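Local coordinates for protein interleukin-2 receptor subunit beta (Mus musculus, PDB 6DG5) that serves as the beta subunit of the interleukin-2 receptor, binding interleukin-2 through its extracellular part and probably transducing the mitogenic signal of the cytokine, at residues T31-H36 / V83-E88; A109-Q114 / K128-S133; E180-V185 / S196-P201. One frame throughout, in Å; residues are numbered along the deposited sequence.

Contact 1 of 3, residues T31-H36 / V83-E88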
loop_
_atom_site.group_PDB
_atom_site.type_symbol
_atom_site.label_atom_id
_atom_site.label_comp_id
_atom_site.label_asym_id
_atom_site.label_seq_id
_atom_site.Cartn_x
_atom_site.Cartn_y
_atom_site.Cartn_z
ATOM N N THR B 31 42.899 15.767 1.775
ATOM C CA THR B 31 42.713 15.130 3.075
ATOM C C THR B 31 41.240 14.936 3.418
ATOM O O THR B 31 40.841 13.855 3.868
ATOM C CB THR B 31 43.406 15.950 4.162
ATOM O OG1 THR B 31 43.046 17.332 4.024
ATOM C CG2 THR B 31 44.917 15.808 4.058
ATOM N N THR B 32 40.419 15.967 3.227
ATOM C CA THR B 32 39.037 15.951 3.685
ATOM C C THR B 32 38.089 16.244 2.530
ATOM O O THR B 32 38.372 17.091 1.677
ATOM C CB THR B 32 38.831 16.964 4.829
ATOM O OG1 THR B 32 38.711 16.265 6.075
ATOM C CG2 THR B 32 37.592 17.821 4.608
ATOM N N CYS B 33 36.969 15.518 2.506
ATOM C CA CYS B 33 35.897 15.718 1.541
ATOM C C CYS B 33 34.560 15.568 2.248
ATOM O O CYS B 33 34.414 14.730 3.143
ATOM C CB CYS B 33 35.977 14.717 0.381
ATOM S SG CYS B 33 37.423 14.861 -0.695
ATOM N N HIS B 34 33.581 16.370 1.836
ATOM C CA HIS B 34 32.271 16.393 2.469
ATOM C C HIS B 34 31.182 16.200 1.421
ATOM O O HIS B 34 31.419 16.305 0.216
ATOM C CB HIS B 34 32.039 17.701 3.237
ATOM C CG HIS B 34 32.721 17.751 4.569
ATOM N ND1 HIS B 34 34.060 17.473 4.731
ATOM C CD2 HIS B 34 32.247 18.049 5.802
ATOM C CE1 HIS B 34 34.383 17.597 6.006
ATOM N NE2 HIS B 34 33.300 17.946 6.677
ATOM N N VAL B 35 29.975 15.910 1.902
ATOM C CA VAL B 35 28.804 15.700 1.056
ATOM C C VAL B 35 27.718 16.667 1.502
ATOM O O VAL B 35 27.275 16.618 2.656
ATOM C CB VAL B 35 28.302 14.249 1.120
ATOM C CG1 VAL B 35 26.966 14.121 0.404
ATOM C CG2 VAL B 35 29.327 13.304 0.513
ATOM N N HIS B 36 27.292 17.541 0.594
ATOM C CA HIS B 36 26.235 18.505 0.866
ATOM C C HIS B 36 24.945 18.052 0.198
ATOM O O HIS B 36 24.953 17.650 -0.970
ATOM C CB HIS B 36 26.621 19.898 0.366
ATOM C CG HIS B 36 27.575 20.620 1.261
ATOM N ND1 HIS B 36 28.759 20.061 1.696
ATOM C CD2 HIS B 36 27.522 21.859 1.805
ATOM C CE1 HIS B 36 29.393 20.926 2.467
ATOM N NE2 HIS B 36 28.665 22.024 2.549
ATOM N N VAL B 83 29.496 16.987 -3.767
ATOM C CA VAL B 83 30.709 16.517 -3.110
ATOM C C VAL B 83 31.744 17.626 -3.201
ATOM O O VAL B 83 32.126 18.041 -4.303
ATOM C CB VAL B 83 31.236 15.218 -3.738
ATOM C CG1 VAL B 83 32.479 14.744 -2.998
ATOM C CG2 VAL B 83 30.157 14.150 -3.722
ATOM N N VAL B 84 32.194 18.111 -2.048
ATOM C CA VAL B 84 33.186 19.174 -1.968
ATOM C C VAL B 84 34.400 18.649 -1.216
ATOM O O VAL B 84 34.263 17.922 -0.225
ATOM C CB VAL B 84 32.617 20.433 -1.284
ATOM C CG1 VAL B 84 31.610 21.113 -2.193
ATOM C CG2 VAL B 84 31.976 20.071 0.044
ATOM N N CYS B 85 35.588 19.010 -1.696
ATOM C CA CYS B 85 36.841 18.578 -1.091
ATOM C C CYS B 85 37.699 19.797 -0.791
ATOM O O CYS B 85 37.853 20.678 -1.642
ATOM C CB CYS B 85 37.597 17.610 -2.006
ATOM S SG CYS B 85 36.798 16.006 -2.256
ATOM N N TRP B 86 38.257 19.837 0.415
ATOM C CA TRP B 86 39.075 20.962 0.843
ATOM C C TRP B 86 40.453 20.885 0.198
ATOM O O TRP B 86 41.146 19.870 0.312
ATOM C CB TRP B 86 39.199 20.975 2.365
ATOM C CG TRP B 86 39.825 22.215 2.914
ATOM C CD1 TRP B 86 41.154 22.439 3.126
ATOM C CD2 TRP B 86 39.146 23.405 3.329
ATOM N NE1 TRP B 86 41.345 23.697 3.644
ATOM C CE2 TRP B 86 40.127 24.310 3.779
ATOM C CE3 TRP B 86 37.803 23.795 3.363
ATOM C CZ2 TRP B 86 39.808 25.579 4.257
ATOM C CZ3 TRP B 86 37.489 25.055 3.837
ATOM C CH2 TRP B 86 38.488 25.932 4.277
ATOM N N GLU B 87 40.848 21.961 -0.481
ATOM C CA GLU B 87 42.152 22.015 -1.129
ATOM C C GLU B 87 42.983 23.162 -0.570
ATOM O O GLU B 87 42.749 23.616 0.555
ATOM C CB GLU B 87 41.992 22.151 -2.644
ATOM C CG GLU B 87 41.380 20.926 -3.308
ATOM C CD GLU B 87 41.010 21.165 -4.759
ATOM O OE1 GLU B 87 41.466 22.176 -5.337
ATOM O OE2 GLU B 87 40.255 20.343 -5.321
ATOM N N GLU B 88 43.957 23.639 -1.349
ATOM C CA GLU B 88 44.833 24.699 -0.862
ATOM C C GLU B 88 44.076 26.011 -0.701
ATOM O O GLU B 88 44.294 26.744 0.270
ATOM C CB GLU B 88 46.021 24.876 -1.807
#
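Cys33 and Cys85 show how a covalent bond can be laid directly across two paired strands. They face each other as a non-hydrogen-bonded antiparallel pair with CA atoms 4.0 Å apart. From Cys33 CA the side chain starts with CB, which lies 3.7 Å from Val84 O. Beyond it, SG stands anti to the carbonyl carbon (chi1 -65°) and joins Cys85 SG at 2.0 Å, with a disulfide torsion of 107°. Val35 and Val83 continue this face as the next non-hydrogen-bonded pair, approaching loosely through their CG2 methyls.

The strands 33-39 and 79-86 correspond to C and F of a fibronectin type III-like sandwich, the N-terminal domain of the receptor's extracellular part. Trp22, on strand 17-23, packs on both cysteines, and Val94 lies against Cys85, so the disulfide is set among apolar side chains. Backbone bonds hold the strands beside it: His34 N gives a nearly straight bond to Val84 O (2.7 Å, 172° at the hydrogen), Val84 N returns one to His34 O, and Trp86 N reaches Thr32 O at 3.0 Å.

On the reverse face of the sheet, Val84 is the middle of a small cluster. Its CG2, which occupies the crowded position between backbone N and carbonyl carbon, sits 3.6 Å from His36 ND1 and the same distance from His36 CE1, the two side chains crossing at about a right angle. The same methyl is 4.0 Å from His34 CB. Trp91 of the neighbouring strand 91-99 packs on Val84 and Thr32 and makes edge-to-face contacts with the rings of both His34 and Trp86. Beside the bond from Trp86 N to Thr32 O, Thr32 CG2 meets Trp86 CB at 4.2 Å.

Contact 2 of 3, residues A109-Q114 / K128-S133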
loop_
_atom_site.group_PDB
_atom_site.type_symbol
_atom_site.label_atom_id
_atom_site.label_comp_id
_atom_site.label_asym_id
_atom_site.label_seq_id
_atom_site.Cartn_x
_atom_site.Cartn_y
_atom_site.Cartn_z
ATOM N N ALA B 109 18.135 -3.726 6.976
ATOM C CA ALA B 109 18.083 -5.179 6.978
ATOM C C ALA B 109 17.113 -5.686 8.044
ATOM O O ALA B 109 16.936 -5.045 9.085
ATOM C CB ALA B 109 19.476 -5.754 7.225
ATOM N N PRO B 110 16.463 -6.827 7.806
ATOM C CA PRO B 110 15.567 -7.390 8.824
ATOM C C PRO B 110 16.341 -7.790 10.070
ATOM O O PRO B 110 17.512 -8.169 10.007
ATOM C CB PRO B 110 14.955 -8.611 8.127
ATOM C CG PRO B 110 15.135 -8.347 6.669
ATOM C CD PRO B 110 16.422 -7.593 6.551
ATOM N N HIS B 111 15.674 -7.691 11.216
ATOM C CA HIS B 111 16.281 -7.998 12.501
ATOM C C HIS B 111 15.341 -8.892 13.299
ATOM O O HIS B 111 14.276 -9.298 12.821
ATOM C CB HIS B 111 16.609 -6.714 13.272
ATOM C CG HIS B 111 15.423 -5.837 13.515
ATOM N ND1 HIS B 111 14.586 -6.002 14.597
ATOM C CD2 HIS B 111 14.929 -4.789 12.813
ATOM C CE1 HIS B 111 13.632 -5.090 14.558
ATOM N NE2 HIS B 111 13.817 -4.342 13.484
ATOM N N SER B 112 15.759 -9.211 14.525
ATOM C CA SER B 112 14.963 -10.010 15.457
ATOM C C SER B 112 14.584 -11.365 14.865
ATOM O O SER B 112 13.462 -11.845 15.038
ATOM C CB SER B 112 13.713 -9.250 15.909
ATOM O OG SER B 112 14.047 -8.149 16.736
ATOM N N LEU B 113 15.523 -11.987 14.157
ATOM C CA LEU B 113 15.293 -13.332 13.649
ATOM C C LEU B 113 15.280 -14.325 14.802
ATOM O O LEU B 113 16.154 -14.290 15.673
ATOM C CB LEU B 113 16.367 -13.717 12.634
ATOM C CG LEU B 113 15.996 -13.614 11.154
ATOM C CD1 LEU B 113 16.179 -12.196 10.651
ATOM C CD2 LEU B 113 16.810 -14.595 10.326
ATOM N N GLN B 114 14.285 -15.207 14.812
ATOM C CA GLN B 114 14.200 -16.222 15.851
ATOM C C GLN B 114 13.318 -17.363 15.370
ATOM O O GLN B 114 12.535 -17.217 14.428
ATOM C CB GLN B 114 13.659 -15.647 17.163
ATOM C CG GLN B 114 12.192 -15.266 17.124
ATOM C CD GLN B 114 11.641 -14.983 18.504
ATOM O OE1 GLN B 114 12.197 -15.429 19.507
ATOM N NE2 GLN B 114 10.546 -14.234 18.566
ATOM N N LYS B 128 11.468 -9.227 12.442
ATOM C CA LYS B 128 10.862 -7.907 12.515
ATOM C C LYS B 128 11.594 -6.938 11.593
ATOM O O LYS B 128 12.748 -7.155 11.214
ATOM C CB LYS B 128 10.883 -7.381 13.954
ATOM C CG LYS B 128 10.076 -8.208 14.949
ATOM C CD LYS B 128 10.201 -7.638 16.358
ATOM C CE LYS B 128 9.164 -8.227 17.306
ATOM N NZ LYS B 128 9.349 -9.686 17.529
ATOM N N VAL B 129 10.907 -5.853 11.237
ATOM C CA VAL B 129 11.453 -4.847 10.334
ATOM C C VAL B 129 11.367 -3.476 10.989
ATOM O O VAL B 129 10.522 -3.228 11.854
ATOM C CB VAL B 129 10.728 -4.840 8.972
ATOM C CG1 VAL B 129 11.025 -6.121 8.212
ATOM C CG2 VAL B 129 9.235 -4.667 9.173
ATOM N N SER B 130 12.257 -2.579 10.564
ATOM C CA SER B 130 12.320 -1.228 11.098
ATOM C C SER B 130 12.564 -0.240 9.967
ATOM O O SER B 130 13.054 -0.601 8.895
ATOM C CB SER B 130 13.422 -1.085 12.158
ATOM O OG SER B 130 13.103 -1.803 13.336
ATOM N N GLN B 131 12.207 1.021 10.228
ATOM C CA GLN B 131 12.472 2.134 9.313
ATOM C C GLN B 131 11.835 1.911 7.943
ATOM O O GLN B 131 12.411 2.253 6.906
ATOM C CB GLN B 131 13.974 2.389 9.177
ATOM C CG GLN B 131 14.542 3.278 10.265
ATOM C CD GLN B 131 15.887 2.801 10.759
ATOM O OE1 GLN B 131 16.932 3.286 10.324
ATOM N NE2 GLN B 131 15.870 1.842 11.676
ATOM N N VAL B 132 10.639 1.332 7.934
ATOM C CA VAL B 132 9.878 1.122 6.708
ATOM C C VAL B 132 8.787 2.179 6.646
ATOM O O VAL B 132 7.958 2.284 7.558
ATOM C CB VAL B 132 9.284 -0.293 6.645
ATOM C CG1 VAL B 132 8.537 -0.484 5.335
ATOM C CG2 VAL B 132 10.380 -1.333 6.793
ATOM N N SER B 133 8.785 2.962 5.572
ATOM C CA SER B 133 7.842 4.060 5.448
ATOM C C SER B 133 6.431 3.543 5.204
ATOM O O SER B 133 6.225 2.499 4.582
ATOM C CB SER B 133 8.252 4.989 4.308
ATOM O OG SER B 133 7.308 6.031 4.135
#
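His111 NE2 and Ser130 OG make the shortest polar bond between 109-114 and 128-133, at 2.6 Å. Either atom could supply the proton. The other ring nitrogen is engaged as well: His111 ND1 is hydrogen-bonded to Ser112 OG at 3.1 Å, the hydroxyl lying in the ring plane. With a hydroxyl at each nitrogen, the imidazole is probably fixed in its rotation. With His111 CG between its backbone N and carbonyl carbon (chi1 58°), the ring is carried over to the 128-133 side, where Lys128 O lies 3.6 Å above the ring plane, over its centre.

That carbonyl also accepts a nearly straight bond from His111 N, at 3.0 Å. Lys128 N answers with a bond to His111 O, and the two residues form a single hydrogen-bonded antiparallel pair. It joins strands 111-118 and 123-128, the A and B strands of the second, fibronectin type III domain. The chain then leaves the sheet in the loop before strand 140-148, where Gln131 N bonds to Glu69 OE1 and Ser133 OG to Gln71 OE1 of the N-terminal domain, at the elbow characteristic of type I cytokine receptors.

Lys128 meets the other strand through its aliphatic carbons: CB approaches His111 CE1 to 3.6 Å, and CD runs 3.9 Å from Ser112 CB.

Contact 3 of 3, residues E180-V185 / S196-P201. With MAN (alpha-D-mannopyranose), chain E; FUC (alpha-L-fucopyranose), chain C.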
loop_
_atom_site.group_PDB
_atom_site.type_symbol
_atom_site.label_atom_id
_atom_site.label_comp_id
_atom_site.label_asym_id
_atom_site.label_seq_id
_atom_site.Cartn_x
_atom_site.Cartn_y
_atom_site.Cartn_z
ATOM N N GLU B 180 21.678 -22.324 8.580
ATOM C CA GLU B 180 21.868 -20.893 8.770
ATOM C C GLU B 180 20.990 -20.155 7.770
ATOM O O GLU B 180 20.893 -20.556 6.607
ATOM C CB GLU B 180 23.342 -20.498 8.590
ATOM C CG GLU B 180 23.847 -19.455 9.582
ATOM C CD GLU B 180 25.361 -19.300 9.547
ATOM O OE1 GLU B 180 26.029 -20.110 8.869
ATOM O OE2 GLU B 180 25.883 -18.369 10.198
ATOM N N VAL B 181 20.342 -19.085 8.224
ATOM C CA VAL B 181 19.324 -18.397 7.436
ATOM C C VAL B 181 19.544 -16.890 7.507
ATOM O O VAL B 181 19.795 -16.339 8.584
ATOM C CB VAL B 181 17.903 -18.764 7.919
ATOM C CG1 VAL B 181 16.886 -17.746 7.430
ATOM C CG2 VAL B 181 17.526 -20.151 7.430
ATOM N N GLN B 182 19.448 -16.230 6.352
ATOM C CA GLN B 182 19.459 -14.780 6.252
ATOM C C GLN B 182 18.248 -14.329 5.448
ATOM O O GLN B 182 17.824 -15.011 4.513
ATOM C CB GLN B 182 20.730 -14.262 5.574
ATOM C CG GLN B 182 22.002 -14.447 6.378
ATOM C CD GLN B 182 23.203 -13.814 5.700
ATOM O OE1 GLN B 182 23.575 -14.192 4.588
ATOM N NE2 GLN B 182 23.808 -12.835 6.363
ATOM N N VAL B 183 17.700 -13.168 5.813
ATOM C CA VAL B 183 16.524 -12.605 5.157
ATOM C C VAL B 183 16.829 -11.174 4.736
ATOM O O VAL B 183 17.688 -10.507 5.318
ATOM C CB VAL B 183 15.279 -12.655 6.074
ATOM C CG1 VAL B 183 14.007 -12.552 5.256
ATOM C CG2 VAL B 183 15.275 -13.927 6.913
ATOM N N ARG B 184 16.127 -10.710 3.701
ATOM C CA ARG B 184 16.246 -9.334 3.242
ATOM C C ARG B 184 14.897 -8.862 2.712
ATOM O O ARG B 184 14.000 -9.664 2.440
ATOM C CB ARG B 184 17.337 -9.185 2.174
ATOM C CG ARG B 184 17.165 -10.077 0.963
ATOM C CD ARG B 184 18.323 -9.887 0.001
ATOM N NE ARG B 184 18.097 -10.545 -1.282
ATOM C CZ ARG B 184 18.904 -10.419 -2.331
ATOM N NH1 ARG B 184 19.986 -9.657 -2.246
ATOM N NH2 ARG B 184 18.628 -11.051 -3.464
ATOM N N VAL B 185 14.769 -7.540 2.557
ATOM C CA VAL B 185 13.479 -6.900 2.320
ATOM C C VAL B 185 13.598 -5.876 1.195
ATOM O O VAL B 185 14.666 -5.306 0.958
ATOM C CB VAL B 185 12.947 -6.250 3.622
ATOM C CG1 VAL B 185 13.860 -5.121 4.079
ATOM C CG2 VAL B 185 11.516 -5.759 3.455
ATOM N N SER B 196 17.656 -4.850 0.352
ATOM C CA SER B 196 18.307 -4.541 1.611
ATOM C C SER B 196 19.389 -5.573 1.899
ATOM O O SER B 196 19.344 -6.692 1.381
ATOM C CB SER B 196 17.287 -4.529 2.746
ATOM O OG SER B 196 16.979 -5.846 3.169
ATOM N N PRO B 197 20.378 -5.224 2.723
ATOM C CA PRO B 197 21.408 -6.201 3.088
ATOM C C PRO B 197 20.805 -7.386 3.827
ATOM O O PRO B 197 19.726 -7.307 4.414
ATOM C CB PRO B 197 22.353 -5.404 3.993
ATOM C CG PRO B 197 22.141 -3.992 3.591
ATOM C CD PRO B 197 20.686 -3.885 3.249
ATOM N N TRP B 198 21.521 -8.505 3.775
ATOM C CA TRP B 198 21.059 -9.713 4.438
ATOM C C TRP B 198 21.052 -9.524 5.947
ATOM O O TRP B 198 21.916 -8.847 6.510
ATOM C CB TRP B 198 21.943 -10.897 4.062
ATOM C CG TRP B 198 21.777 -11.345 2.645
ATOM C CD1 TRP B 198 22.633 -11.119 1.607
ATOM C CD2 TRP B 198 20.683 -12.097 2.108
ATOM N NE1 TRP B 198 22.142 -11.690 0.458
ATOM C CE2 TRP B 198 20.946 -12.296 0.738
ATOM C CE3 TRP B 198 19.508 -12.623 2.652
ATOM C CZ2 TRP B 198 20.079 -12.998 -0.094
ATOM C CZ3 TRP B 198 18.649 -13.320 1.825
ATOM C CH2 TRP B 198 18.937 -13.501 0.467
ATOM N N SER B 199 20.063 -10.127 6.599
ATOM C CA SER B 199 19.955 -10.048 8.045
ATOM C C SER B 199 21.108 -10.792 8.710
ATOM O O SER B 199 21.796 -11.608 8.090
ATOM C CB SER B 199 18.626 -10.638 8.508
ATOM O OG SER B 199 18.540 -12.017 8.192
ATOM N N GLN B 200 21.315 -10.499 9.990
ATOM C CA GLN B 200 22.279 -11.257 10.775
ATOM C C GLN B 200 21.874 -12.724 10.761
ATOM O O GLN B 200 20.744 -13.049 11.157
ATOM C CB GLN B 200 22.360 -10.743 12.211
ATOM C CG GLN B 200 23.443 -9.702 12.440
ATOM C CD GLN B 200 23.639 -9.380 13.911
ATOM O OE1 GLN B 200 23.686 -10.277 14.755
ATOM N NE2 GLN B 200 23.749 -8.093 14.225
ATOM N N PRO B 201 22.739 -13.628 10.303
ATOM C CA PRO B 201 22.326 -15.023 10.118
ATOM C C PRO B 201 21.879 -15.671 11.421
ATOM O O PRO B 201 22.406 -15.390 12.501
ATOM C CB PRO B 201 23.586 -15.697 9.559
ATOM C CG PRO B 201 24.713 -14.773 9.911
ATOM C CD PRO B 201 24.132 -13.398 9.891
HETATM C C1 MAN E . 26.944 -8.090 10.034
HETATM C C2 MAN E . 27.063 -9.561 9.545
HETATM C C3 MAN E . 26.477 -9.697 8.143
HETATM C C4 MAN E . 25.041 -9.161 8.096
HETATM C C5 MAN E . 25.007 -7.703 8.573
HETATM C C6 MAN E . 23.591 -7.154 8.664
HETATM O O2 MAN E . 26.304 -10.448 10.370
HETATM O O3 MAN E . 26.511 -11.046 7.688
HETATM O O4 MAN E . 24.545 -9.228 6.764
HETATM O O5 MAN E . 25.608 -7.594 9.894
HETATM O O6 MAN E . 23.665 -5.754 8.915
HETATM C C1 FUC C . 22.686 1.828 5.396
HETATM C C2 FUC C . 21.237 1.750 4.848
HETATM C C3 FUC C . 20.884 0.339 4.352
HETATM C C4 FUC C . 21.822 -0.739 4.940
HETATM C C5 FUC C . 23.292 -0.401 4.609
HETATM C C6 FUC C . 24.295 -1.058 5.549
HETATM O O2 FUC C . 20.997 2.706 3.824
HETATM O O3 FUC C . 19.552 0.020 4.728
HETATM O O4 FUC C . 21.635 -0.889 6.344
HETATM O O5 FUC C . 23.564 1.024 4.628
#
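The indole of Trp198, second tryptophan of the WSXWS motif, has neighbours on both sides of its plane. Over one face lies Arg184: CD stands 3.5 Å from the centroid of the six-membered ring, a CH-pi contact only 9° off the normal. Further along the arginine, the guanidinium is nearly parallel to the indole, the planes 7° apart, with Trp198 CZ2 beneath it at 3.4 Å from that plane. Across the indole plane, Gln182 CB approaches Trp198 CE3 to 3.6 Å and the glutamine amide lies 18° from parallel. Val183 N sits at the ring edge.

The motif is folded here against strand 178-187. Arg145 and Trp195 extend the stack through cation-pi contacts with Trp198 and Arg184 respectively, giving the tryptophan-arginine zipper known from this receptor family. The charged tip of Arg184 forms a salt bridge with Glu143, and Gln182 OE1 is hydrogen-bonded to Arg145. An alanine in place of Trp198 would probably leave Arg184 and Arg145 without the ring they share and open a gap between the Arg184 and Gln182 side chains.

Both motif serines turn their hydroxyls to the strand backbone: Ser199 OG accepts from Val183 N at 2.8 Å, Ser196 OG from Val185 N at 2.9 Å. Gln182 NE2 donates to Ser199 O. A glycan carried by the protein itself lies against the motif, where Pro197 CG packs on fucose C4 and mannose O4 donates a 2.7 Å hydrogen bond to Trp198 O.

The three contacts follow one another along the chain, each closing before the next opens. Contact 1 lies within the sandwich of the N-terminal domain, its centre about 34 Å from that of contact 2 and about 35 Å from that of contact 3, without touching either. Contacts 2 and 3 share the fibronectin type III domain; their centres are about 10 Å apart and they meet directly, Pro110 packing on Ser199 and Val183, and Leu113 on Ser199. Together they hold the WSXWS loop of 196-201 between the two sheets of that domain, flanked by strand 178-187 of one sheet and by the start of strand 111-118 of the other.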